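Long-range contacts in dTDP-4-dehydrorhamnose reductase (Yersinia enterocolitica, PDB 5U9C), which probably catalyses the NADPH-dependent reduction of dTDP-4-dehydro-beta-L-rhamnose to dTDP-L-rhamnose, a step of dTDP-L-rhamnose biosynthesis: residues Leu9-Thr14 and Ile33-Asn38; Leu40-Pro45 and Gly80-Leu85; Leu61-Glu66 and Trp100-Ser105; His149-Ala154 and Thr212-Phe217. One frame throughout, in Å; residues are numbered along the deposited sequence.

Interaction 1 of 4, residues Leu9-Thr14 and Ile33-Asn38; sequences LITGGT and IVTERN
The methyl tip of L9 and the methyl of T35 meet with their side chains crossing at about a right angle, L9 CD2 lying 3.6 Å from T35 CG2. The L9 chain runs with CG anti to its backbone N (chi1 -175°), while T35 places CG2 anti to its own carbonyl carbon and OG1 in the crowded position between N and C (chi1 70°). That rotation brings OG1 over the end of strand 7-11, with T35 OG1 3.4 Å from T11 CA. T11 and T35 then lie side by side and point the same way, but the hydroxyl of T11 is engaged with H62 and the backbone N of A64. The backbones behind this contact pair in parallel, as part of the first beta-alpha-beta unit of the Rossmann-type fold, strand 7-11, helix 16-25 and strand 31-34. I10 is bonded to the neighbouring segment through both its N and its O: the N donates to I33 O at 2.8 Å, and the O accepts from T35 N at 3.0 Å. Past the strand end the chain turns through G12 and G13, part of a glycine-rich sequence consistent with a dinucleotide-binding loop. V34 CG1 rests 4.0 Å from G13 CA, a close approach that G13, with no CB, allows. A water joins the two segments here, accepting from G13 N at 2.7 Å and donating to I10 O and T35 O.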
# COMPACT_ATOMS: atom_id res chain seq x y z
N LEU D 9 43.10 8.21 -1.10
CA LEU D 9 42.99 7.07 -0.21
C LEU D 9 41.77 6.24 -0.68
O LEU D 9 40.66 6.77 -0.79
CB LEU D 9 42.86 7.54 1.23
CG LEU D 9 42.85 6.46 2.31
CD1 LEU D 9 43.33 7.01 3.66
CD2 LEU D 9 41.48 5.82 2.46
N ILE D 10 42.00 4.96 -0.99
CA ILE D 10 40.96 4.06 -1.53
C ILE D 10 40.62 2.89 -0.62
O ILE D 10 41.53 2.19 -0.19
CB ILE D 10 41.42 3.41 -2.87
CG1 ILE D 10 41.92 4.49 -3.82
CG2 ILE D 10 40.30 2.58 -3.51
CD1 ILE D 10 42.38 3.97 -5.16
N THR D 11 39.33 2.68 -0.34
CA THR D 11 38.87 1.48 0.39
C THR D 11 38.30 0.57 -0.70
O THR D 11 37.77 1.06 -1.69
CB THR D 11 37.77 1.75 1.45
OG1 THR D 11 36.50 2.05 0.80
CG2 THR D 11 38.19 2.88 2.38
N GLY D 12 38.40 -0.74 -0.50
CA GLY D 12 37.91 -1.72 -1.52
C GLY D 12 38.72 -1.69 -2.81
O GLY D 12 38.19 -1.94 -3.91
N GLY D 13 40.01 -1.38 -2.68
CA GLY D 13 40.91 -1.26 -3.82
C GLY D 13 41.13 -2.53 -4.65
O GLY D 13 41.53 -2.44 -5.82
N THR D 14 40.87 -3.70 -4.04
CA THR D 14 41.01 -4.98 -4.73
C THR D 14 39.66 -5.57 -5.14
O THR D 14 39.59 -6.73 -5.53
CB THR D 14 41.77 -6.02 -3.88
OG1 THR D 14 41.02 -6.29 -2.69
CG2 THR D 14 43.16 -5.52 -3.51
N ILE D 33 46.98 5.56 -1.81
CA ILE D 33 47.05 4.70 -0.63
C ILE D 33 45.88 3.72 -0.74
O ILE D 33 44.70 4.11 -0.69
CB ILE D 33 46.90 5.52 0.69
CG1 ILE D 33 47.91 6.65 0.74
CG2 ILE D 33 47.05 4.62 1.92
CD1 ILE D 33 49.35 6.20 0.67
N VAL D 34 46.22 2.45 -0.92
CA VAL D 34 45.22 1.39 -1.03
C VAL D 34 45.13 0.74 0.34
O VAL D 34 46.06 0.06 0.76
CB VAL D 34 45.62 0.35 -2.10
CG1 VAL D 34 44.55 -0.74 -2.21
CG2 VAL D 34 45.82 1.03 -3.45
N THR D 35 44.01 0.93 1.03
CA THR D 35 43.85 0.37 2.36
C THR D 35 43.78 -1.17 2.29
O THR D 35 43.34 -1.74 1.29
CB THR D 35 42.60 0.93 3.09
OG1 THR D 35 41.41 0.44 2.47
CG2 THR D 35 42.61 2.44 3.08
N GLU D 36 44.28 -1.80 3.34
CA GLU D 36 44.29 -3.26 3.49
C GLU D 36 43.72 -3.57 4.87
O GLU D 36 43.49 -2.64 5.66
CB GLU D 36 45.71 -3.79 3.39
CG GLU D 36 46.35 -3.66 2.03
CD GLU D 36 47.79 -4.15 2.02
OE1 GLU D 36 48.40 -4.29 3.11
OE2 GLU D 36 48.33 -4.37 0.91
N ARG D 37 43.54 -4.85 5.17
CA ARG D 37 42.98 -5.30 6.45
C ARG D 37 43.79 -4.78 7.64
O ARG D 37 43.22 -4.41 8.67
CB ARG D 37 42.92 -6.84 6.49
CG ARG D 37 42.08 -7.44 7.62
CD ARG D 37 40.58 -7.25 7.41
NE ARG D 37 40.07 -8.01 6.27
CZ ARG D 37 38.82 -7.97 5.81
NH1 ARG D 37 37.90 -7.19 6.38
NH2 ARG D 37 38.48 -8.71 4.76
N ASN D 38 45.11 -4.72 7.47
CA ASN D 38 46.01 -4.24 8.54
C ASN D 38 45.95 -2.71 8.78
O ASN D 38 46.57 -2.24 9.73
CB ASN D 38 47.46 -4.67 8.28
CG ASN D 38 48.05 -4.08 7.00
OD1 ASN D 38 47.32 -3.67 6.09
ND2 ASN D 38 49.37 -4.06 6.92
O HOH W 1 41.45 -0.74 -0.48

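Interaction 2 of 4, residues Leu40-Pro45 and Gly80-Leu85; sequences LNLSVP and GIYNHL
An Asx turn at N41, set within a type I beta turn from N41 to V44, presents L42 and S43 to the aromatic ring of Y82 on helix 76-97. L42 CB lies over one face of that ring, 4.2 Å from its centroid and 28° off the normal, a CH-pi contact. Beyond it, L42 CD1 reaches the helix backbone, 3.7 Å from Y82 O. S43 N lies over the same face, displaced toward the rim, and S43 CB packs 3.6 Å from Y82 OH. The serine is held by N41 OD1, which accepts from S43 OG at 2.6 Å and from S43 N at 2.9 Å, both donors approaching from the same face of the amide plane. Further along the loop, P45 CD packs 4.1 Å from I81 CG2, the branch that also touches L42 O, and P45 CG faces L85 CB. I81 and L85 pack against I269 and Y266 of the second subunit, so this stretch of helix serves the loop and the assembly together. The bonds from S43 to N41 OD1 stay inside the loop and fix its shape; the loop meets the helix through aliphatic and aromatic packing, which implies fit of shape more than polar pairing.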
# COMPACT_ATOMS: atom_id res chain seq x y z
N LEU D 40 42.75 -0.63 7.55
CA LEU D 40 41.34 -0.24 7.60
C LEU D 40 40.49 -1.49 7.39
O LEU D 40 40.65 -2.21 6.40
CB LEU D 40 41.03 0.85 6.57
CG LEU D 40 39.66 1.52 6.66
CD1 LEU D 40 39.65 2.89 6.00
CD2 LEU D 40 38.56 0.63 6.10
N ASN D 41 39.63 -1.76 8.36
CA ASN D 41 38.76 -2.92 8.36
C ASN D 41 37.35 -2.40 8.70
O ASN D 41 37.16 -1.74 9.73
CB ASN D 41 39.29 -3.91 9.41
CG ASN D 41 38.49 -5.20 9.51
OD1 ASN D 41 37.33 -5.29 9.06
ND2 ASN D 41 39.10 -6.22 10.14
N LEU D 42 36.39 -2.66 7.82
CA LEU D 42 35.00 -2.21 8.03
C LEU D 42 34.41 -2.75 9.32
O LEU D 42 33.52 -2.13 9.88
CB LEU D 42 34.10 -2.58 6.85
CG LEU D 42 34.47 -1.99 5.49
CD1 LEU D 42 33.45 -2.44 4.46
CD2 LEU D 42 34.55 -0.49 5.51
N SER D 43 34.90 -3.90 9.79
CA SER D 43 34.41 -4.48 11.04
C SER D 43 35.03 -3.84 12.27
O SER D 43 34.71 -4.24 13.37
CB SER D 43 34.65 -5.99 11.10
OG SER D 43 36.04 -6.23 11.06
N VAL D 44 35.96 -2.90 12.08
CA VAL D 44 36.58 -2.16 13.18
C VAL D 44 36.41 -0.66 12.85
O VAL D 44 37.39 0.05 12.62
CB VAL D 44 38.07 -2.53 13.38
CG1 VAL D 44 38.64 -1.88 14.63
CG2 VAL D 44 38.24 -4.05 13.50
N PRO D 45 35.15 -0.18 12.81
CA PRO D 45 34.92 1.23 12.50
C PRO D 45 35.58 2.20 13.48
O PRO D 45 35.92 3.31 13.10
CB PRO D 45 33.39 1.35 12.54
CG PRO D 45 32.93 0.22 13.37
CD PRO D 45 33.90 -0.89 13.10
N GLY D 80 24.84 -3.15 8.95
CA GLY D 80 24.90 -1.87 9.64
C GLY D 80 26.32 -1.44 9.96
O GLY D 80 26.73 -0.33 9.64
N ILE D 81 27.08 -2.33 10.58
CA ILE D 81 28.46 -2.02 10.92
C ILE D 81 29.32 -1.70 9.71
O ILE D 81 30.03 -0.69 9.70
CB ILE D 81 29.09 -3.18 11.68
CG1 ILE D 81 28.37 -3.38 13.03
CG2 ILE D 81 30.59 -2.92 11.90
CD1 ILE D 81 28.71 -4.65 13.76
N TYR D 82 29.23 -2.54 8.69
CA TYR D 82 30.08 -2.40 7.50
C TYR D 82 29.70 -1.28 6.56
O TYR D 82 30.59 -0.64 6.00
CB TYR D 82 30.07 -3.69 6.69
CG TYR D 82 30.95 -4.82 7.19
CD1 TYR D 82 30.90 -5.26 8.50
CD2 TYR D 82 31.78 -5.51 6.30
CE1 TYR D 82 31.68 -6.33 8.95
CE2 TYR D 82 32.57 -6.58 6.73
CZ TYR D 82 32.51 -6.98 8.05
OH TYR D 82 33.30 -8.04 8.47
N ASN D 83 28.41 -1.09 6.35
CA ASN D 83 27.93 -0.11 5.37
C ASN D 83 27.51 1.20 5.97
O ASN D 83 27.58 2.25 5.30
CB ASN D 83 26.79 -0.72 4.52
CG ASN D 83 27.24 -1.97 3.76
OD1 ASN D 83 28.44 -2.19 3.58
ND2 ASN D 83 26.28 -2.80 3.33
N HIS D 84 27.04 1.17 7.21
CA HIS D 84 26.63 2.40 7.87
C HIS D 84 27.66 2.94 8.85
O HIS D 84 28.20 4.01 8.63
CB HIS D 84 25.28 2.27 8.54
CG HIS D 84 24.90 3.47 9.35
ND1 HIS D 84 24.19 3.37 10.53
CD2 HIS D 84 25.22 4.78 9.21
CE1 HIS D 84 24.02 4.58 11.03
NE2 HIS D 84 24.65 5.45 10.26
N LEU D 85 27.94 2.21 9.92
CA LEU D 85 28.86 2.73 10.92
C LEU D 85 30.26 3.03 10.37
O LEU D 85 30.81 4.08 10.67
CB LEU D 85 28.92 1.80 12.14
CG LEU D 85 27.56 1.53 12.81
CD1 LEU D 85 27.80 0.67 14.03
CD2 LEU D 85 26.83 2.80 13.22

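Interaction 3 of 4, residues Leu61-Glu66 and Trp100-Ser105; sequences LHFAAE and WLLYLS
H62 and Y103, bridged partners on adjacent parallel strands, send their rings out side by side and in the same direction. Both have CG anti to the backbone N (chi1 179° and 178°), yet the planes, 22° apart, are slid so far that the rings barely overlap, with centroids 5.6 Å apart. The nearest atoms, H62 CD2 and Y103 CD1, are separated by 3.5 Å. The imidazole is fixed at both nitrogens, ND1 to T11 OG1 on the adjacent strand 7-11 and NE2 to T87 OG1 on helix 76-97, which holds its rotation and satisfies both polar atoms.

The backbone bonds belong to the centre of the parallel sheet of the Rossmann-type fold, where strand 59-62 connects through helices 69-74 and 76-97 to strand 100-106. H62 N donates to L102 O at 2.9 Å, nearly straight, whereas the return bond from L104 N to H62 O is weak at 3.3 Å. Past the end of strand 59-62, a water lies within bonding distance of both F63 O and L104 O, and K134 NZ also bonds to L104 O.

Apolar contacts lie on the sheet face that carries L61 and L102. L61 CD2 sits 3.9 Å from L102 CB and meets the indole of W100 at its edge, close to CZ3. F63 crosses L104 at about a right angle, with L104 CB at the edge of the phenyl ring, 3.8 Å from F63 CD1. Over one face of this ring, toward its rim, lies L61 CB of the same segment, and helix 196-209 covers the group through I203 and I207.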
# COMPACT_ATOMS: atom_id res chain seq x y z
N LEU D 61 38.13 7.59 -1.88
CA LEU D 61 37.26 6.80 -2.72
C LEU D 61 36.83 5.63 -1.84
O LEU D 61 37.64 4.73 -1.53
CB LEU D 61 38.01 6.27 -3.96
CG LEU D 61 38.79 7.31 -4.78
CD1 LEU D 61 39.38 6.64 -5.99
CD2 LEU D 61 37.90 8.46 -5.22
N HIS D 62 35.57 5.65 -1.43
CA HIS D 62 35.03 4.64 -0.52
C HIS D 62 34.20 3.62 -1.27
O HIS D 62 33.01 3.83 -1.50
CB HIS D 62 34.23 5.30 0.60
CG HIS D 62 33.63 4.32 1.55
ND1 HIS D 62 34.29 3.17 1.92
CD2 HIS D 62 32.49 4.36 2.27
CE1 HIS D 62 33.54 2.51 2.78
NE2 HIS D 62 32.45 3.22 3.02
N PHE D 63 34.86 2.52 -1.68
CA PHE D 63 34.20 1.46 -2.43
C PHE D 63 33.94 0.21 -1.58
O PHE D 63 33.15 -0.65 -1.98
CB PHE D 63 35.02 1.02 -3.68
CG PHE D 63 35.41 2.13 -4.62
CD1 PHE D 63 34.52 3.12 -4.99
CD2 PHE D 63 36.66 2.11 -5.25
CE1 PHE D 63 34.89 4.13 -5.89
CE2 PHE D 63 37.02 3.09 -6.17
CZ PHE D 63 36.13 4.10 -6.49
N ALA D 64 34.60 0.07 -0.43
CA ALA D 64 34.41 -1.14 0.39
C ALA D 64 33.01 -1.18 1.01
O ALA D 64 32.47 -0.16 1.44
CB ALA D 64 35.48 -1.23 1.48
N ALA D 65 32.42 -2.38 1.04
CA ALA D 65 31.08 -2.56 1.59
C ALA D 65 30.76 -4.03 1.69
O ALA D 65 31.40 -4.83 1.03
CB ALA D 65 30.06 -1.90 0.68
N GLU D 66 29.77 -4.38 2.52
CA GLU D 66 29.28 -5.75 2.55
C GLU D 66 28.21 -5.75 1.47
O GLU D 66 27.17 -5.10 1.64
CB GLU D 66 28.69 -6.13 3.90
CG GLU D 66 28.01 -7.50 3.87
CD GLU D 66 28.95 -8.60 3.39
OE1 GLU D 66 28.73 -9.12 2.28
OE2 GLU D 66 29.94 -8.87 4.09
N TRP D 100 37.70 15.53 -0.48
CA TRP D 100 36.54 15.28 -1.35
C TRP D 100 36.29 13.77 -1.25
O TRP D 100 37.22 12.98 -1.41
CB TRP D 100 36.87 15.70 -2.77
CG TRP D 100 35.85 15.40 -3.85
CD1 TRP D 100 34.82 16.21 -4.27
CD2 TRP D 100 35.85 14.27 -4.73
NE1 TRP D 100 34.17 15.62 -5.33
CE2 TRP D 100 34.78 14.44 -5.63
CE3 TRP D 100 36.64 13.11 -4.82
CZ2 TRP D 100 34.49 13.50 -6.62
CZ3 TRP D 100 36.35 12.19 -5.80
CH2 TRP D 100 35.28 12.39 -6.69
N LEU D 101 35.05 13.38 -0.95
CA LEU D 101 34.69 11.99 -0.73
C LEU D 101 33.74 11.43 -1.76
O LEU D 101 32.65 11.97 -1.98
CB LEU D 101 34.03 11.87 0.65
CG LEU D 101 33.43 10.52 1.07
CD1 LEU D 101 34.46 9.41 1.08
CD2 LEU D 101 32.82 10.65 2.45
N LEU D 102 34.13 10.31 -2.34
CA LEU D 102 33.30 9.62 -3.31
C LEU D 102 32.79 8.37 -2.64
O LEU D 102 33.58 7.59 -2.11
CB LEU D 102 34.09 9.29 -4.59
CG LEU D 102 33.45 8.37 -5.65
CD1 LEU D 102 32.04 8.73 -5.98
CD2 LEU D 102 34.27 8.38 -6.93
N TYR D 103 31.48 8.21 -2.61
CA TYR D 103 30.83 7.04 -2.01
C TYR D 103 30.09 6.28 -3.10
O TYR D 103 29.25 6.84 -3.79
CB TYR D 103 29.84 7.47 -0.90
CG TYR D 103 29.06 6.34 -0.24
CD1 TYR D 103 29.72 5.25 0.34
CD2 TYR D 103 27.67 6.41 -0.09
CE1 TYR D 103 29.02 4.23 0.97
CE2 TYR D 103 26.97 5.39 0.56
CZ TYR D 103 27.65 4.32 1.09
OH TYR D 103 26.99 3.32 1.75
N LEU D 104 30.45 5.01 -3.27
CA LEU D 104 29.78 4.15 -4.23
C LEU D 104 28.53 3.58 -3.56
O LEU D 104 28.62 2.83 -2.60
CB LEU D 104 30.70 3.02 -4.65
CG LEU D 104 30.08 1.96 -5.59
CD1 LEU D 104 29.70 2.61 -6.92
CD2 LEU D 104 31.06 0.82 -5.79
N SER D 105 27.36 3.96 -4.06
CA SER D 105 26.08 3.46 -3.52
C SER D 105 25.42 2.52 -4.52
O SER D 105 26.05 2.10 -5.49
CB SER D 105 25.16 4.60 -3.06
OG SER D 105 24.06 4.08 -2.28
O HOH W 2 30.51 0.43 -2.58

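Interaction 4 of 4, residues His149-Ala154 and Thr212-Phe217; sequences HLIIRA and TGTLHF
Strands 149-154 and 213-217 run parallel, their axes 4.6 Å apart at closest approach and inclined by 22°, and form the edge pair of the Rossmann-type sheet within this chain. Five backbone bonds zip them together from G213 N to H149 O at one end to F217 N to R153 O at the other. G213 has backbone angles at which a CB would jam against the carbonyl of T212.

On the face carrying L150, I152 and L215, L150 CD1 meets L215 CD1 at 4.1 Å, and I152 CG2 packs 3.7 Å from F217 CB beneath helix 196-209. The other face, which carries I151, T214, R153 and H216, is more polar. H149 NE2 and T214 OG1 share a water, 2.9 Å from NE2 and 2.7 Å from OG1; H149 ND1 bonds to C145 O and T214 OG1 to R142. The R153 chain is extended from CG to NE, and T214 CG2 lies over one face of its guanidinium, while NH2 forms a salt bridge with E138. H216 ND1 is bound to E263 O. At the edge of both planes, which are turned 61° apart, R153 NH1 donates to H216 NE2 over 3.1 Å.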
# COMPACT_ATOMS: atom_id res chain seq x y z
N HIS D 149 31.27 16.17 -1.70
CA HIS D 149 31.11 14.72 -1.84
C HIS D 149 30.48 14.40 -3.17
O HIS D 149 29.84 15.27 -3.80
CB HIS D 149 30.22 14.15 -0.75
CG HIS D 149 28.78 14.53 -0.89
ND1 HIS D 149 28.25 15.67 -0.32
CD2 HIS D 149 27.77 13.93 -1.56
CE1 HIS D 149 26.97 15.76 -0.63
NE2 HIS D 149 26.65 14.72 -1.39
N LEU D 150 30.65 13.15 -3.57
CA LEU D 150 30.00 12.61 -4.76
C LEU D 150 29.48 11.22 -4.41
O LEU D 150 30.25 10.34 -3.96
CB LEU D 150 30.94 12.56 -5.95
CG LEU D 150 30.32 11.98 -7.24
CD1 LEU D 150 29.07 12.73 -7.67
CD2 LEU D 150 31.33 11.96 -8.38
N ILE D 151 28.18 11.01 -4.60
CA ILE D 151 27.55 9.72 -4.36
C ILE D 151 27.10 9.22 -5.71
O ILE D 151 26.35 9.92 -6.43
CB ILE D 151 26.35 9.86 -3.42
CG1 ILE D 151 26.86 10.18 -2.01
CG2 ILE D 151 25.51 8.58 -3.41
CD1 ILE D 151 25.78 10.69 -1.07
N ILE D 152 27.59 8.04 -6.09
CA ILE D 152 27.23 7.43 -7.36
C ILE D 152 26.50 6.13 -7.09
O ILE D 152 27.01 5.24 -6.39
CB ILE D 152 28.45 7.11 -8.22
CG1 ILE D 152 29.31 8.35 -8.44
CG2 ILE D 152 27.99 6.51 -9.56
CD1 ILE D 152 30.57 8.08 -9.24
N ARG D 153 25.31 6.01 -7.65
CA ARG D 153 24.53 4.79 -7.51
C ARG D 153 24.72 3.97 -8.78
O ARG D 153 24.45 4.44 -9.88
CB ARG D 153 23.05 5.10 -7.27
CG ARG D 153 22.77 5.94 -6.03
CD ARG D 153 21.28 6.03 -5.74
NE ARG D 153 20.96 6.83 -4.56
CZ ARG D 153 20.19 7.91 -4.51
NH1 ARG D 153 19.55 8.38 -5.58
NH2 ARG D 153 20.00 8.50 -3.34
N ALA D 154 25.23 2.76 -8.59
CA ALA D 154 25.42 1.79 -9.68
C ALA D 154 24.35 0.71 -9.54
O ALA D 154 23.83 0.46 -8.45
CB ALA D 154 26.80 1.15 -9.60
N THR D 212 30.43 17.14 -7.69
CA THR D 212 29.74 16.88 -6.43
C THR D 212 28.25 16.60 -6.59
O THR D 212 27.65 16.95 -7.59
CB THR D 212 29.90 18.06 -5.44
OG1 THR D 212 29.39 19.25 -6.03
CG2 THR D 212 31.38 18.29 -5.04
N GLY D 213 27.66 15.98 -5.57
CA GLY D 213 26.22 15.68 -5.58
C GLY D 213 25.93 14.19 -5.67
O GLY D 213 26.73 13.39 -5.22
N THR D 214 24.78 13.84 -6.24
CA THR D 214 24.34 12.45 -6.36
C THR D 214 24.03 12.15 -7.83
O THR D 214 23.33 12.93 -8.50
CB THR D 214 23.11 12.16 -5.47
OG1 THR D 214 23.51 12.23 -4.08
CG2 THR D 214 22.54 10.75 -5.72
N LEU D 215 24.56 11.04 -8.32
CA LEU D 215 24.34 10.60 -9.70
C LEU D 215 24.03 9.12 -9.78
O LEU D 215 24.44 8.35 -8.93
CB LEU D 215 25.60 10.85 -10.53
CG LEU D 215 25.95 12.28 -10.90
CD1 LEU D 215 27.38 12.36 -11.42
CD2 LEU D 215 24.96 12.80 -11.94
N HIS D 216 23.29 8.76 -10.81
CA HIS D 216 23.00 7.38 -11.14
C HIS D 216 23.88 7.08 -12.34
O HIS D 216 23.84 7.82 -13.32
CB HIS D 216 21.55 7.26 -11.56
CG HIS D 216 20.59 7.34 -10.43
ND1 HIS D 216 19.24 7.08 -10.58
CD2 HIS D 216 20.79 7.54 -9.11
CE1 HIS D 216 18.65 7.19 -9.41
NE2 HIS D 216 19.56 7.49 -8.50
N PHE D 217 24.66 6.00 -12.29
CA PHE D 217 25.53 5.64 -13.40
C PHE D 217 25.22 4.22 -13.85
O PHE D 217 25.58 3.23 -13.18
CB PHE D 217 27.02 5.81 -13.02
CG PHE D 217 27.96 5.71 -14.22
CD1 PHE D 217 28.32 4.47 -14.72
CD2 PHE D 217 28.43 6.84 -14.86
CE1 PHE D 217 29.15 4.35 -15.81
CE2 PHE D 217 29.26 6.73 -15.97
CZ PHE D 217 29.62 5.48 -16.44
O HOH W 3 24.16 14.50 -2.77

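In the fold
From the N terminus, interaction 1 closes first, returning strand 31-34 to strand 7-11 after helix 16-25. Interactions 2 and 3 then cross: segment 61-66 lies between 40-45 and 80-85 in the chain, and 80-85 between 61-66 and 100-105. Thus the loop before helix 48-55 is tied to helix 76-97, while that helix leads into strand 100-106 beside strand 59-62. Interaction 4 follows in series and closes the longest loop, bringing strand 213-217 onto strand 149-154. Interactions 1, 3 and 4 share one sheet, with 3 bonded to both neighbours; interaction 2 touches 1 through L40 and 3 through N83 and E66.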